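Local coordinates for aromatic amino acid aminotransferase I (Candida albicans WO-1, PDB 6HNU), which probably transfers the amino group of aromatic amino acids to 2-oxoglutarate, using pyridoxal 5'-phosphate as cofactor, at residues L149-E163 against S172-M185. Sequence-based numbering, arbitrary orientation. Where two conformers were deposited one is given.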
loop_
_atom_site.group_PDB
_atom_site.type_symbol
_atom_site.label_atom_id
_atom_site.label_comp_id
_atom_site.label_asym_id
_atom_site.label_seq_id
_atom_site.Cartn_x
_atom_site.Cartn_y
_atom_site.Cartn_z
ATOM N N LEU B 149 -10.092 5.325 8.600
ATOM C CA LEU B 149 -11.493 5.570 8.202
ATOM C C LEU B 149 -12.175 4.215 7.983
ATOM O O LEU B 149 -13.319 4.039 8.432
ATOM C CB LEU B 149 -11.493 6.399 6.922
ATOM C CG LEU B 149 -11.169 7.884 7.074
ATOM C CD1 LEU B 149 -10.769 8.450 5.738
ATOM C CD2 LEU B 149 -12.359 8.624 7.642
ATOM N N ARG B 150 -11.469 3.219 7.442
ATOM C CA ARG B 150 -12.137 1.909 7.175
ATOM C C ARG B 150 -12.377 1.106 8.455
ATOM O O ARG B 150 -13.248 0.212 8.399
ATOM C CB ARG B 150 -11.375 1.094 6.127
ATOM C CG ARG B 150 -11.300 1.785 4.781
ATOM C CD ARG B 150 -10.303 1.149 3.826
ATOM N NE ARG B 150 -10.903 0.002 3.186
ATOM C CZ ARG B 150 -10.316 -0.778 2.275
ATOM N NH1 ARG B 150 -11.008 -1.748 1.732
ATOM N NH2 ARG B 150 -9.058 -0.581 1.909
ATOM N N THR B 151 -11.603 1.347 9.510
ATOM C CA THR B 151 -11.638 0.628 10.802
ATOM C C THR B 151 -12.717 1.242 11.707
ATOM O O THR B 151 -13.422 0.466 12.350
ATOM C CB THR B 151 -10.249 0.659 11.433
ATOM O OG1 THR B 151 -9.387 0.011 10.493
ATOM C CG2 THR B 151 -10.195 0.034 12.807
ATOM N N PHE B 152 -12.881 2.578 11.719
ATOM C CA PHE B 152 -13.743 3.255 12.728
ATOM C C PHE B 152 -15.005 3.885 12.123
ATOM O O PHE B 152 -15.827 4.339 12.908
ATOM C CB PHE B 152 -12.936 4.293 13.488
ATOM C CG PHE B 152 -11.806 3.701 14.276
ATOM C CD1 PHE B 152 -12.054 2.835 15.323
ATOM C CD2 PHE B 152 -10.492 3.963 13.937
ATOM C CE1 PHE B 152 -11.014 2.296 16.071
ATOM C CE2 PHE B 152 -9.456 3.397 14.657
ATOM C CZ PHE B 152 -9.714 2.563 15.718
ATOM N N CYS B 153 -15.176 3.882 10.816
ATOM C CA CYS B 153 -16.275 4.633 10.148
ATOM C C CYS B 153 -17.030 3.783 9.134
ATOM O O CYS B 153 -16.382 3.113 8.325
ATOM C CB CYS B 153 -15.710 5.852 9.436
ATOM S SG CYS B 153 -14.879 6.999 10.570
ATOM N N SER B 154 -18.376 3.846 9.187
ATOM C CA SER B 154 -19.308 3.372 8.141
ATOM C C SER B 154 -19.782 4.614 7.382
ATOM O O SER B 154 -19.705 5.745 7.967
ATOM C CB SER B 154 -20.465 2.575 8.736
ATOM O OG SER B 154 -20.038 1.613 9.734
ATOM N N LYS B 155 -20.266 4.431 6.153
ATOM C CA LYS B 155 -20.870 5.501 5.333
ATOM C C LYS B 155 -21.950 6.225 6.153
ATOM O O LYS B 155 -22.707 5.539 6.879
ATOM C CB LYS B 155 -21.469 4.931 4.049
ATOM C CG LYS B 155 -22.136 5.992 3.190
ATOM C CD LYS B 155 -22.890 5.475 1.976
ATOM C CE LYS B 155 -23.974 6.450 1.548
ATOM N NZ LYS B 155 -24.620 6.041 0.277
ATOM N N GLY B 156 -21.950 7.562 6.118
ATOM C CA GLY B 156 -22.900 8.422 6.855
ATOM C C GLY B 156 -22.437 8.732 8.272
ATOM O O GLY B 156 -23.081 9.547 8.931
ATOM N N ASP B 157 -21.369 8.097 8.777
ATOM C CA ASP B 157 -20.787 8.459 10.097
ATOM C C ASP B 157 -20.143 9.855 9.985
ATOM O O ASP B 157 -19.910 10.362 8.873
ATOM C CB ASP B 157 -19.765 7.439 10.615
ATOM C CG ASP B 157 -20.318 6.111 11.107
ATOM O OD1 ASP B 157 -21.543 6.008 11.304
ATOM O OD2 ASP B 157 -19.490 5.183 11.328
ATOM N N THR B 158 -19.882 10.473 11.126
ATOM C CA THR B 158 -19.185 11.771 11.231
ATOM C C THR B 158 -17.846 11.589 11.925
ATOM O O THR B 158 -17.763 10.857 12.953
ATOM C CB THR B 158 -20.054 12.795 11.977
ATOM O OG1 THR B 158 -21.153 13.047 11.110
ATOM C CG2 THR B 158 -19.345 14.106 12.246
ATOM N N ILE B 159 -16.861 12.317 11.422
ATOM C CA ILE B 159 -15.597 12.626 12.159
ATOM C C ILE B 159 -15.465 14.137 12.343
ATOM O O ILE B 159 -16.051 14.922 11.532
ATOM C CB ILE B 159 -14.382 12.032 11.430
ATOM C CG1 ILE B 159 -14.181 12.625 10.035
ATOM C CG2 ILE B 159 -14.548 10.533 11.407
ATOM C CD1 ILE B 159 -12.813 12.332 9.447
ATOM N N LEU B 160 -14.705 14.544 13.361
ATOM C CA LEU B 160 -14.323 15.952 13.530
ATOM C C LEU B 160 -12.948 16.120 12.893
ATOM O O LEU B 160 -12.075 15.219 13.107
ATOM C CB LEU B 160 -14.313 16.336 15.011
ATOM C CG LEU B 160 -15.613 16.039 15.771
ATOM C CD1 LEU B 160 -15.423 16.338 17.233
ATOM C CD2 LEU B 160 -16.741 16.854 15.183
ATOM N N VAL B 161 -12.793 17.210 12.141
ATOM C CA VAL B 161 -11.509 17.615 11.501
ATOM C C VAL B 161 -11.246 19.075 11.851
ATOM O O VAL B 161 -12.219 19.799 12.103
ATOM C CB VAL B 161 -11.494 17.390 9.981
ATOM C CG1 VAL B 161 -11.792 15.935 9.595
ATOM C CG2 VAL B 161 -12.464 18.324 9.255
ATOM N N GLU B 162 -9.970 19.487 11.809
ATOM C CA GLU B 162 -9.553 20.901 11.887
ATOM C C GLU B 162 -10.250 21.665 10.752
ATOM O O GLU B 162 -10.322 21.146 9.629
ATOM C CB GLU B 162 -8.028 21.002 11.907
ATOM C CG GLU B 162 -7.493 20.451 13.213
ATOM C CD GLU B 162 -6.075 19.915 13.226
ATOM O OE1 GLU B 162 -5.646 19.348 12.214
ATOM O OE2 GLU B 162 -5.461 19.997 14.305
ATOM N N GLU B 163 -10.753 22.872 11.015
ATOM C CA GLU B 163 -11.595 23.561 10.002
ATOM C C GLU B 163 -10.759 23.921 8.777
ATOM O O GLU B 163 -11.362 24.072 7.732
ATOM C CB GLU B 163 -12.313 24.798 10.545
ATOM C CG GLU B 163 -11.403 25.985 10.757
ATOM C CD GLU B 163 -12.111 27.252 11.228
ATOM O OE1 GLU B 163 -11.712 27.770 12.264
ATOM O OE2 GLU B 163 -13.008 27.706 10.547
ATOM N N SER B 172 -10.056 11.369 1.098
ATOM C CA SER B 172 -10.172 9.974 1.575
ATOM C C SER B 172 -11.523 9.790 2.279
ATOM O O SER B 172 -12.209 8.790 1.979
ATOM C CB SER B 172 -9.007 9.615 2.451
ATOM O OG SER B 172 -9.167 8.309 2.970
ATOM N N ALA B 173 -11.872 10.698 3.198
ATOM C CA ALA B 173 -13.148 10.641 3.943
ATOM C C ALA B 173 -14.310 10.736 2.940
ATOM O O ALA B 173 -15.307 9.937 3.087
ATOM C CB ALA B 173 -13.227 11.718 4.999
ATOM N N ASN B 174 -14.230 11.686 2.007
ATOM C CA ASN B 174 -15.299 11.913 0.989
ATOM C C ASN B 174 -15.568 10.618 0.234
ATOM O O ASN B 174 -16.750 10.240 0.047
ATOM C CB ASN B 174 -14.930 13.029 0.020
ATOM C CG ASN B 174 -14.865 14.373 0.715
ATOM O OD1 ASN B 174 -15.388 14.520 1.822
ATOM N ND2 ASN B 174 -14.293 15.354 0.035
ATOM N N GLY B 175 -14.506 9.901 -0.100
ATOM C CA GLY B 175 -14.584 8.646 -0.869
ATOM C C GLY B 175 -15.288 7.560 -0.094
ATOM O O GLY B 175 -15.866 6.692 -0.746
ATOM N N GLN B 176 -15.261 7.604 1.237
ATOM C CA GLN B 176 -15.897 6.577 2.079
ATOM C C GLN B 176 -17.255 7.059 2.609
ATOM O O GLN B 176 -17.836 6.337 3.409
ATOM C CB GLN B 176 -14.918 6.205 3.172
ATOM C CG GLN B 176 -13.650 5.620 2.580
ATOM C CD GLN B 176 -12.707 5.167 3.647
ATOM O OE1 GLN B 176 -13.104 4.657 4.705
ATOM N NE2 GLN B 176 -11.428 5.357 3.353
ATOM N N GLY B 177 -17.770 8.181 2.114
ATOM C CA GLY B 177 -19.050 8.756 2.562
ATOM C C GLY B 177 -19.018 9.186 4.019
ATOM O O GLY B 177 -20.071 9.130 4.680
ATOM N N VAL B 178 -17.846 9.556 4.551
ATOM C CA VAL B 178 -17.728 9.974 5.971
ATOM C C VAL B 178 -17.774 11.491 6.024
ATOM O O VAL B 178 -16.960 12.126 5.336
ATOM C CB VAL B 178 -16.470 9.381 6.618
ATOM C CG1 VAL B 178 -16.333 9.830 8.063
ATOM C CG2 VAL B 178 -16.505 7.863 6.477
ATOM N N ASN B 179 -18.745 12.012 6.777
ATOM C CA ASN B 179 -18.935 13.468 7.021
ATOM C C ASN B 179 -17.744 14.025 7.824
ATOM O O ASN B 179 -17.379 13.443 8.872
ATOM C CB ASN B 179 -20.266 13.707 7.731
ATOM C CG ASN B 179 -21.432 13.177 6.924
ATOM O OD1 ASN B 179 -22.166 12.288 7.380
ATOM N ND2 ASN B 179 -21.599 13.699 5.737
ATOM N N THR B 180 -17.150 15.116 7.338
ATOM C CA THR B 180 -16.058 15.852 8.036
ATOM C C THR B 180 -16.601 17.160 8.597
ATOM O O THR B 180 -16.623 18.173 7.826
ATOM C CB THR B 180 -14.895 16.045 7.070
ATOM O OG1 THR B 180 -15.327 16.831 5.959
ATOM C CG2 THR B 180 -14.415 14.709 6.553
ATOM N N VAL B 181 -16.982 17.149 9.870
ATOM C CA VAL B 181 -17.488 18.363 10.568
ATOM C C VAL B 181 -16.289 19.160 11.057
ATOM O O VAL B 181 -15.484 18.628 11.819
ATOM C CB VAL B 181 -18.462 17.996 11.691
ATOM C CG1 VAL B 181 -18.763 19.169 12.602
ATOM C CG2 VAL B 181 -19.751 17.452 11.095
ATOM N N PRO B 182 -16.180 20.446 10.644
ATOM C CA PRO B 182 -15.015 21.269 10.958
ATOM C C PRO B 182 -15.082 21.810 12.397
ATOM O O PRO B 182 -16.179 22.134 12.937
ATOM C CB PRO B 182 -15.069 22.367 9.906
ATOM C CG PRO B 182 -16.540 22.539 9.647
ATOM C CD PRO B 182 -17.140 21.152 9.771
ATOM N N VAL B 183 -13.912 21.810 13.036
ATOM C CA VAL B 183 -13.692 22.278 14.419
ATOM C C VAL B 183 -12.961 23.623 14.333
ATOM O O VAL B 183 -11.941 23.692 13.647
ATOM C CB VAL B 183 -12.894 21.226 15.215
ATOM C CG1 VAL B 183 -12.544 21.705 16.612
ATOM C CG2 VAL B 183 -13.644 19.894 15.267
ATOM N N THR B 184 -13.462 24.644 15.031
ATOM C CA THR B 184 -13.006 26.034 14.881
ATOM C C THR B 184 -11.590 26.164 15.461
ATOM O O THR B 184 -11.303 25.539 16.538
ATOM C CB THR B 184 -14.004 27.020 15.480
ATOM O OG1 THR B 184 -15.230 26.808 14.770
ATOM C CG2 THR B 184 -13.479 28.436 15.372
ATOM N N MET B 185 -10.748 26.868 14.709
ATOM C CA MET B 185 -9.333 27.116 15.052
ATOM C C MET B 185 -9.105 28.612 15.276
ATOM O O MET B 185 -9.859 29.439 14.728
ATOM C CB MET B 185 -8.393 26.659 13.945
ATOM C CG MET B 185 -8.495 25.181 13.673
ATOM S SD MET B 185 -7.699 24.772 12.143
ATOM C CE MET B 185 -6.007 24.486 12.670
HETATM O O HOH W 1 -15.268 3.619 5.924
HETATM O O HOH W 2 -10.362 30.136 12.040
#
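The backbones of Ile159 and Val161 hydrogen-bond across to Asn179, Val181 and Val183 as strands 158-162 and 179-183 run parallel, the two strands of a beta-alpha-beta unit whose helix is 167-175, in the large mixed sheet of this aminotransferase. Ile159 N gives a nearly straight hydrogen bond to Asn179 O (2.8 Å), and Ile159 O accepts one from Val181 N (2.9 Å); Val161 repeats the pattern with Val181 O and Val183 N. The side chains sort by face. On one, Thr158 CG2 meets Val181 CG2 at 3.6 Å, while Leu160 lies alongside Val181 and sets its CB against Val183 CG2. On the other, Ile159 and Thr180 point the same way, and the side chains of Ile159 and Val178 cross at about a right angle, CG2 of the first 3.9 Å from CG1 of the second. Val178 divides its branches: with CG1 anti to the backbone N (chi1 179°), that methyl serves Ile159, and CG2 rests on Cys153 CB (3.7 Å). Leu149 continues this apolar seam, laying CD1 and CD2 on Ala173 CB. Beyond the strands, Glu163 CG sits between its backbone N and carbonyl carbon (chi1 74°), and through the extended chain OE1 accepts a hydrogen bond from Met185 N (2.8 Å), which arrives on the anti side of the carboxylate, 24° out of its plane; a water links OE1 to Met185 O. Where the strands begin, a type II turn from Ser154 to Asp157 lets Gly156 N donate a hydrogen bond to Gly177 O, and Gly177 ends helix 167-175 in a Schellman motif. Another water lies 2.7 Å from both Cys153 O and Gln176 OE1. Farther out, Leu195 of helix 192-200 covers Leu160 and Val183, and Arg150 makes a salt bridge with Asp146 of the second subunit, placing this end at the dimer interface. The Glu162 carboxylate is hydrogen-bonded to Thr212, Gln217 and the backbone N of Ile213, its side chain about 7 Å from the bound pyridoxal 5'-phosphate. Within the turn, Asp157 OD2 accepts Ser154 N from above its carboxylate plane.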